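PDB 3KXP: 2-(acetamidomethylene)succinate hydrolase from Mesorhizobium loti, which catalyses the last step of vitamin B6 degradation, hydrolysing (E)-2-(acetamidomethylene)succinate to succinic semialdehyde, acetate, ammonia and carbon dioxide. Local coordinates for residues A[119-124]-A[149-154]; A[167-172]-A[245-250]. All blocks are in the same frame, centred on the assembly; numbering follows the deposited sequence.

Contact 1. Residues A[119-124]-A[149-154]; sequences DYADDI and VTAAAK
D122 OD1 is gripped twice: by K154 from the facing helix, and by the hydroxyl of Y155, the residue just after K154. The lysine NZ lies 2.9 Å from D122 OD1 and meets it on the syn lone pair, the side of the other carboxylate oxygen, so charge attraction and a hydrogen bond coincide in one salt bridge. Lysine suits this place because its chain is long enough to span the gap: CG leaves anti to the backbone N (chi1 -171°), and the chain stays extended beyond it to deliver the ammonium obliquely to the shorter aspartate. An alanine in place of D122 would probably leave the K154 ammonium and the Y155 hydroxyl without their shared acceptor and the lysine tip free to swing into solvent.

Beneath this bridge the helices meet through small residues. Only 4.7 Å separates A121 CA from A151 CA, an approach that larger side chains would obstruct, and their methyls lie 4.4 Å apart from CB to CB. T150 turns its CG2 toward A121, with 3.7 Å between T150 CG2 and A121 CB, while its OG1 is satisfied by the carbonyl of R146 one turn earlier in its own helix. On the more deeply buried side, I124 wraps the A151 methyl, with I124 CD1 4.1 Å from A151 CB and its CB and CG2 equally near.

The two segment axes approach to 8.5 Å at an angle of 64°. Helix 117-131 belongs to the crossover from strand 96-100 to strand 136-141, and helix 143-154 follows the latter strand and S142, the probable nucleophile, so this packing joins two neighbouring helices that flank the central sheet of an alpha/beta hydrolase.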
ATOM      1  N   ASP A 119      17.775  17.920  11.367  1.00 32.65           N
ATOM      2  CA  ASP A 119      17.851  19.227  10.725  1.00 31.37           C
ATOM      3  C   ASP A 119      16.872  19.291   9.563  1.00 30.16           C
ATOM      4  O   ASP A 119      16.030  20.184   9.520  1.00 31.15           O
ATOM      5  CB  ASP A 119      19.275  19.500  10.234  1.00 31.41           C
ATOM      6  CG  ASP A 119      20.285  19.503  11.370  1.00 32.07           C
ATOM      7  OD1 ASP A 119      20.081  20.282  12.329  1.00 32.11           O
ATOM      8  OD2 ASP A 119      21.275  18.734  11.310  1.00 30.61           O
ATOM      9  N   TYR A 120      16.963  18.341   8.634  1.00 27.82           N
ATOM     10  CA  TYR A 120      16.055  18.325   7.488  1.00 28.04           C
ATOM     11  C   TYR A 120      14.606  18.091   7.909  1.00 28.66           C
ATOM     12  O   TYR A 120      13.671  18.621   7.287  1.00 29.58           O
ATOM     13  CB  TYR A 120      16.436  17.227   6.486  1.00 26.61           C
ATOM     14  CG  TYR A 120      17.646  17.496   5.624  1.00 23.21           C
ATOM     15  CD1 TYR A 120      18.916  17.083   6.022  1.00 22.85           C
ATOM     16  CD2 TYR A 120      17.512  18.114   4.379  1.00 22.73           C
ATOM     17  CE1 TYR A 120      20.026  17.268   5.201  1.00 21.39           C
ATOM     18  CE2 TYR A 120      18.613  18.306   3.549  1.00 22.15           C
ATOM     19  CZ  TYR A 120      19.868  17.881   3.966  1.00 22.35           C
ATOM     20  OH  TYR A 120      20.968  18.084   3.158  1.00 21.95           O
ATOM     21  N   ALA A 121      14.420  17.281   8.948  1.00 27.85           N
ATOM     22  CA  ALA A 121      13.080  16.970   9.442  1.00 28.34           C
ATOM     23  C   ALA A 121      12.404  18.213  10.028  1.00 28.64           C
ATOM     24  O   ALA A 121      11.224  18.472   9.769  1.00 26.07           O
ATOM     25  CB  ALA A 121      13.151  15.857  10.491  1.00 28.44           C
ATOM     26  N   ASP A 122      13.152  18.980  10.818  1.00 28.19           N
ATOM     27  CA  ASP A 122      12.600  20.188  11.407  1.00 28.92           C
ATOM     28  C   ASP A 122      12.274  21.196  10.308  1.00 28.73           C
ATOM     29  O   ASP A 122      11.319  21.970  10.435  1.00 30.59           O
ATOM     30  CB  ASP A 122      13.572  20.801  12.425  1.00 31.78           C
ATOM     31  CG  ASP A 122      13.785  19.910  13.648  1.00 35.05           C
ATOM     32  OD1 ASP A 122      12.882  19.108  13.976  1.00 34.66           O
ATOM     33  OD2 ASP A 122      14.851  20.021  14.291  1.00 36.83           O
ATOM     34  N   ASP A 123      13.054  21.188   9.227  1.00 25.65           N
ATOM     35  CA  ASP A 123      12.789  22.104   8.117  1.00 25.30           C
ATOM     36  C   ASP A 123      11.408  21.836   7.546  1.00 23.87           C
ATOM     37  O   ASP A 123      10.691  22.764   7.181  1.00 23.17           O
ATOM     38  CB  ASP A 123      13.812  21.933   6.993  1.00 27.36           C
ATOM     39  CG  ASP A 123      15.117  22.635   7.275  1.00 28.25           C
ATOM     40  OD1 ASP A 123      16.087  22.379   6.533  1.00 31.71           O
ATOM     41  OD2 ASP A 123      15.178  23.443   8.226  1.00 28.02           O
ATOM     42  N   ILE A 124      11.046  20.558   7.464  1.00 24.11           N
ATOM     43  CA  ILE A 124       9.753  20.149   6.919  1.00 23.84           C
ATOM     44  C   ILE A 124       8.596  20.612   7.802  1.00 23.13           C
ATOM     45  O   ILE A 124       7.604  21.137   7.307  1.00 22.18           O
ATOM     46  CB  ILE A 124       9.703  18.603   6.729  1.00 24.03           C
ATOM     47  CG1 ILE A 124      10.793  18.192   5.731  1.00 24.37           C
ATOM     48  CG2 ILE A 124       8.318  18.161   6.240  1.00 19.53           C
ATOM     49  CD1 ILE A 124      10.857  16.713   5.435  1.00 24.40           C
ATOM     50  N   VAL A 149      10.084  10.447   6.397  1.00 23.29           N
ATOM     51  CA  VAL A 149       9.703   9.469   7.408  1.00 22.71           C
ATOM     52  C   VAL A 149      10.127   9.945   8.801  1.00 25.17           C
ATOM     53  O   VAL A 149       9.409   9.724   9.780  1.00 25.30           O
ATOM     54  CB  VAL A 149      10.312   8.089   7.105  1.00 20.89           C
ATOM     55  CG1 VAL A 149       9.915   7.087   8.190  1.00 17.49           C
ATOM     56  CG2 VAL A 149       9.832   7.606   5.735  1.00 19.47           C
ATOM     57  N   THR A 150      11.283  10.606   8.891  1.00 25.69           N
ATOM     58  CA  THR A 150      11.756  11.130  10.173  1.00 25.65           C
ATOM     59  C   THR A 150      10.776  12.218  10.636  1.00 25.92           C
ATOM     60  O   THR A 150      10.387  12.269  11.799  1.00 25.07           O
ATOM     61  CB  THR A 150      13.169  11.742  10.051  1.00 25.76           C
ATOM     62  OG1 THR A 150      14.091  10.733   9.620  1.00 27.29           O
ATOM     63  CG2 THR A 150      13.638  12.292  11.397  1.00 23.31           C
ATOM     64  N   ALA A 151      10.362  13.067   9.703  1.00 25.43           N
ATOM     65  CA  ALA A 151       9.428  14.145   9.997  1.00 25.72           C
ATOM     66  C   ALA A 151       8.079  13.607  10.477  1.00 25.29           C
ATOM     67  O   ALA A 151       7.540  14.069  11.483  1.00 23.80           O
ATOM     68  CB  ALA A 151       9.229  15.016   8.755  1.00 23.94           C
ATOM     69  N   ALA A 152       7.542  12.638   9.746  1.00 24.59           N
ATOM     70  CA  ALA A 152       6.257  12.032  10.076  1.00 25.96           C
ATOM     71  C   ALA A 152       6.246  11.407  11.471  1.00 26.78           C
ATOM     72  O   ALA A 152       5.250  11.479  12.192  1.00 27.88           O
ATOM     73  CB  ALA A 152       5.904  10.976   9.033  1.00 25.07           C
ATOM     74  N   ALA A 153       7.357  10.788  11.843  1.00 26.85           N
ATOM     75  CA  ALA A 153       7.468  10.146  13.141  1.00 29.13           C
ATOM     76  C   ALA A 153       7.623  11.164  14.268  1.00 29.93           C
ATOM     77  O   ALA A 153       7.250  10.897  15.411  1.00 31.12           O
ATOM     78  CB  ALA A 153       8.653   9.181  13.141  1.00 27.22           C
ATOM     79  N   LYS A 154       8.178  12.327  13.951  1.00 31.43           N
ATOM     80  CA  LYS A 154       8.379  13.351  14.966  1.00 32.07           C
ATOM     81  C   LYS A 154       7.232  14.359  15.005  1.00 30.42           C
ATOM     82  O   LYS A 154       6.971  14.956  16.040  1.00 31.42           O
ATOM     83  CB  LYS A 154       9.712  14.067  14.735  1.00 32.28           C
ATOM     84  CG  LYS A 154      10.109  15.009  15.861  1.00 36.92           C
ATOM     85  CD  LYS A 154      11.456  15.676  15.596  1.00 38.10           C
ATOM     86  CE  LYS A 154      11.766  16.738  16.651  1.00 40.60           C
ATOM     87  NZ  LYS A 154      13.053  17.468  16.383  1.00 40.50           N
TER

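Contact 2. Residues A[167-172]-A[245-250]; sequences FTPYIE and SDLVPA
L247 and F167 make the tightest touch here: L247 CD2 reaches the rim of the phenyl ring, 3.4 Å from F167 CD1, lying at the edge and in the ring plane. The leucine CG stands anti to the backbone N (chi1 -163°), on the side of the F167 ring, and the branched end suits the spot because its other methyl, CD1, meets T150 on helix 143-154. I171 CD1 lies over the centre of one face of the same phenyl ring. Next to L247, P169 packs its compact ring against the L247-V248 peptide, where P169 CA and L247 CA are 4.8 Å apart; its CG is 3.7 Å from L247 O and its CB 3.8 Å from V248 N. V248 adds its CG2, which sits 3.9 Å from P169 CB and as near to the phenol end of Y170, the valine and tyrosine side chains crossing at a slant.

Polar groups surround this apolar patch. One water accepts from both Y170 N and L247 N, 3.0 Å from the latter, and so joins the segments where they do not bond directly. T168 OG1 donates to P169 O, in the carbonyl plane, a bond between neighbouring residues. D246 OD1 caps the helix start by accepting from V248 N at an angle of 161°, although the N-H comes from above the carboxylate plane. The hydroxyl of Y251, on helix 248-253, hydrogen-bonds F167 O.

The two segments lie at the ends of the mostly helical insertion between strands 159-165 and 258-263, consistent with the cap found at this place in many alpha/beta hydrolases.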
ATOM      1  N   PHE A 167      14.567   4.451   0.201  1.00 20.63           N
ATOM      2  CA  PHE A 167      15.413   4.727   1.351  1.00 19.94           C
ATOM      3  C   PHE A 167      14.772   4.180   2.603  1.00 21.14           C
ATOM      4  O   PHE A 167      13.832   4.756   3.152  1.00 25.06           O
ATOM      5  CB  PHE A 167      15.706   6.219   1.530  1.00 19.94           C
ATOM      6  CG  PHE A 167      16.956   6.479   2.338  1.00 16.70           C
ATOM      7  CD1 PHE A 167      16.995   6.192   3.697  1.00 16.06           C
ATOM      8  CD2 PHE A 167      18.117   6.921   1.717  1.00 16.92           C
ATOM      9  CE1 PHE A 167      18.180   6.334   4.432  1.00 17.61           C
ATOM     10  CE2 PHE A 167      19.309   7.069   2.438  1.00 19.25           C
ATOM     11  CZ  PHE A 167      19.339   6.771   3.801  1.00 16.94           C
ATOM     12  N   THR A 168      15.313   3.066   3.060  1.00 20.70           N
ATOM     13  CA  THR A 168      14.805   2.369   4.227  1.00 19.20           C
ATOM     14  C   THR A 168      15.935   2.186   5.232  1.00 19.42           C
ATOM     15  O   THR A 168      17.072   2.588   4.983  1.00 18.43           O
ATOM     16  CB  THR A 168      14.331   0.968   3.821  1.00 20.58           C
ATOM     17  OG1 THR A 168      15.459   0.230   3.324  1.00 19.82           O
ATOM     18  CG2 THR A 168      13.256   1.046   2.726  1.00 18.36           C
ATOM     19  N   PRO A 169      15.636   1.581   6.385  1.00 19.55           N
ATOM     20  CA  PRO A 169      16.712   1.378   7.353  1.00 21.01           C
ATOM     21  C   PRO A 169      17.477   0.163   6.835  1.00 23.04           C
ATOM     22  O   PRO A 169      17.114  -0.395   5.795  1.00 22.70           O
ATOM     23  CB  PRO A 169      15.968   1.051   8.652  1.00 20.86           C
ATOM     24  CG  PRO A 169      14.545   1.531   8.415  1.00 19.68           C
ATOM     25  CD  PRO A 169      14.332   1.215   6.964  1.00 20.64           C
ATOM     26  N   TYR A 170      18.530  -0.236   7.541  1.00 24.17           N
ATOM     27  CA  TYR A 170      19.312  -1.414   7.176  1.00 25.36           C
ATOM     28  C   TYR A 170      20.149  -1.356   5.897  1.00 27.18           C
ATOM     29  O   TYR A 170      20.655  -2.385   5.451  1.00 29.83           O
ATOM     30  CB  TYR A 170      18.398  -2.639   7.095  1.00 24.96           C
ATOM     31  CG  TYR A 170      17.518  -2.840   8.301  1.00 25.88           C
ATOM     32  CD1 TYR A 170      16.132  -2.677   8.214  1.00 24.26           C
ATOM     33  CD2 TYR A 170      18.068  -3.186   9.539  1.00 26.60           C
ATOM     34  CE1 TYR A 170      15.314  -2.854   9.337  1.00 24.97           C
ATOM     35  CE2 TYR A 170      17.260  -3.366  10.668  1.00 25.17           C
ATOM     36  CZ  TYR A 170      15.888  -3.196  10.561  1.00 25.73           C
ATOM     37  OH  TYR A 170      15.099  -3.351  11.681  1.00 29.10           O
ATOM     38  N   ILE A 171      20.296  -0.182   5.295  1.00 27.28           N
ATOM     39  CA  ILE A 171      21.110  -0.072   4.086  1.00 26.06           C
ATOM     40  C   ILE A 171      22.538  -0.488   4.448  1.00 26.89           C
ATOM     41  O   ILE A 171      23.073  -0.047   5.463  1.00 27.81           O
ATOM     42  CB  ILE A 171      21.105   1.370   3.560  1.00 23.92           C
ATOM     43  CG1 ILE A 171      19.675   1.760   3.168  1.00 23.93           C
ATOM     44  CG2 ILE A 171      22.060   1.504   2.384  1.00 22.13           C
ATOM     45  CD1 ILE A 171      19.531   3.187   2.692  1.00 22.40           C
ATOM     46  N   GLU A 172      23.155  -1.340   3.634  1.00 27.78           N
ATOM     47  CA  GLU A 172      24.511  -1.797   3.940  1.00 29.44           C
ATOM     48  C   GLU A 172      25.592  -0.743   3.747  1.00 28.77           C
ATOM     49  O   GLU A 172      25.497   0.126   2.879  1.00 27.93           O
ATOM     50  CB  GLU A 172      24.862  -3.055   3.137  1.00 30.93           C
ATOM     51  CG  GLU A 172      24.461  -3.004   1.685  1.00 38.44           C
ATOM     52  CD  GLU A 172      23.072  -3.575   1.423  1.00 38.88           C
ATOM     53  OE1 GLU A 172      22.475  -3.177   0.403  1.00 41.95           O
ATOM     54  OE2 GLU A 172      22.586  -4.424   2.209  1.00 38.04           O
ATOM     55  N   SER A 245      23.232   7.423   9.527  1.00 30.47           N
ATOM     56  CA  SER A 245      22.601   7.256  10.831  1.00 31.47           C
ATOM     57  C   SER A 245      21.482   6.218  10.848  1.00 30.78           C
ATOM     58  O   SER A 245      20.837   5.950   9.831  1.00 29.63           O
ATOM     59  CB  SER A 245      22.089   8.604  11.355  1.00 30.92           C
ATOM     60  OG  SER A 245      21.164   9.183  10.455  1.00 35.11           O
ATOM     61  N   ASP A 246      21.278   5.635  12.023  1.00 29.15           N
ATOM     62  CA  ASP A 246      20.271   4.612  12.237  1.00 29.63           C
ATOM     63  C   ASP A 246      18.876   5.160  11.954  1.00 28.54           C
ATOM     64  O   ASP A 246      18.422   6.101  12.599  1.00 26.20           O
ATOM     65  CB  ASP A 246      20.375   4.095  13.681  1.00 31.84           C
ATOM     66  CG  ASP A 246      19.490   2.887  13.943  1.00 34.43           C
ATOM     67  OD1 ASP A 246      19.012   2.261  12.971  1.00 34.74           O
ATOM     68  OD2 ASP A 246      19.287   2.555  15.129  1.00 37.61           O
ATOM     69  N   LEU A 247      18.202   4.550  10.983  1.00 27.82           N
ATOM     70  CA  LEU A 247      16.867   4.962  10.579  1.00 26.16           C
ATOM     71  C   LEU A 247      15.769   4.063  11.164  1.00 25.45           C
ATOM     72  O   LEU A 247      14.579   4.292  10.930  1.00 26.82           O
ATOM     73  CB  LEU A 247      16.788   4.964   9.046  1.00 24.87           C
ATOM     74  CG  LEU A 247      15.640   5.742   8.402  1.00 25.31           C
ATOM     75  CD1 LEU A 247      15.632   7.179   8.921  1.00 23.17           C
ATOM     76  CD2 LEU A 247      15.794   5.713   6.889  1.00 23.57           C
ATOM     77  N   VAL A 248      16.172   3.052  11.931  1.00 24.68           N
ATOM     78  CA  VAL A 248      15.232   2.108  12.538  1.00 24.03           C
ATOM     79  C   VAL A 248      14.181   2.779  13.430  1.00 23.38           C
ATOM     80  O   VAL A 248      12.985   2.516  13.291  1.00 23.28           O
ATOM     81  CB  VAL A 248      15.992   1.017  13.349  1.00 24.61           C
ATOM     82  CG1 VAL A 248      15.016   0.158  14.143  1.00 24.42           C
ATOM     83  CG2 VAL A 248      16.790   0.140  12.403  1.00 23.19           C
ATOM     84  N   PRO A 249      14.608   3.651  14.361  1.00 23.22           N
ATOM     85  CA  PRO A 249      13.643   4.327  15.244  1.00 22.50           C
ATOM     86  C   PRO A 249      12.543   5.054  14.467  1.00 24.02           C
ATOM     87  O   PRO A 249      11.367   4.987  14.826  1.00 23.80           O
ATOM     88  CB  PRO A 249      14.520   5.291  16.035  1.00 23.35           C
ATOM     89  CG  PRO A 249      15.820   4.538  16.141  1.00 22.57           C
ATOM     90  CD  PRO A 249      15.993   3.995  14.734  1.00 22.60           C
ATOM     91  N   ALA A 250      12.931   5.737  13.392  1.00 24.92           N
ATOM     92  CA  ALA A 250      11.980   6.473  12.565  1.00 24.47           C
ATOM     93  C   ALA A 250      10.938   5.561  11.903  1.00 24.97           C
ATOM     94  O   ALA A 250       9.755   5.890  11.874  1.00 25.68           O
ATOM     95  CB  ALA A 250      12.722   7.276  11.510  1.00 22.71           C
TER
HETATM   96  O   HOH W   1      19.386   2.339   9.328  1.00 27.22           O

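In the fold
Contacts 1 and 2 have centres 14 Å apart and meet through helix 143-154. T150, which meets A121 in contact 1, and A153, further along the helix, also touch 245-250: T150 OG1 is 3.9 Å from L247 CD1, and A153 CB is 3.7 Å from A250 O. R146 on the same helix is touched by Y120, F167 and L247. This helix starts right after S142, the probable nucleophile, so both contacts pack against the helix that follows it. Contact 2 is the nearer to the probable catalytic centre, the F167 side chain lying about 4 Å from that of S142, whereas the side chain of I124 in contact 1 is about 9 Å from that of L143, which with S142 binds chloride.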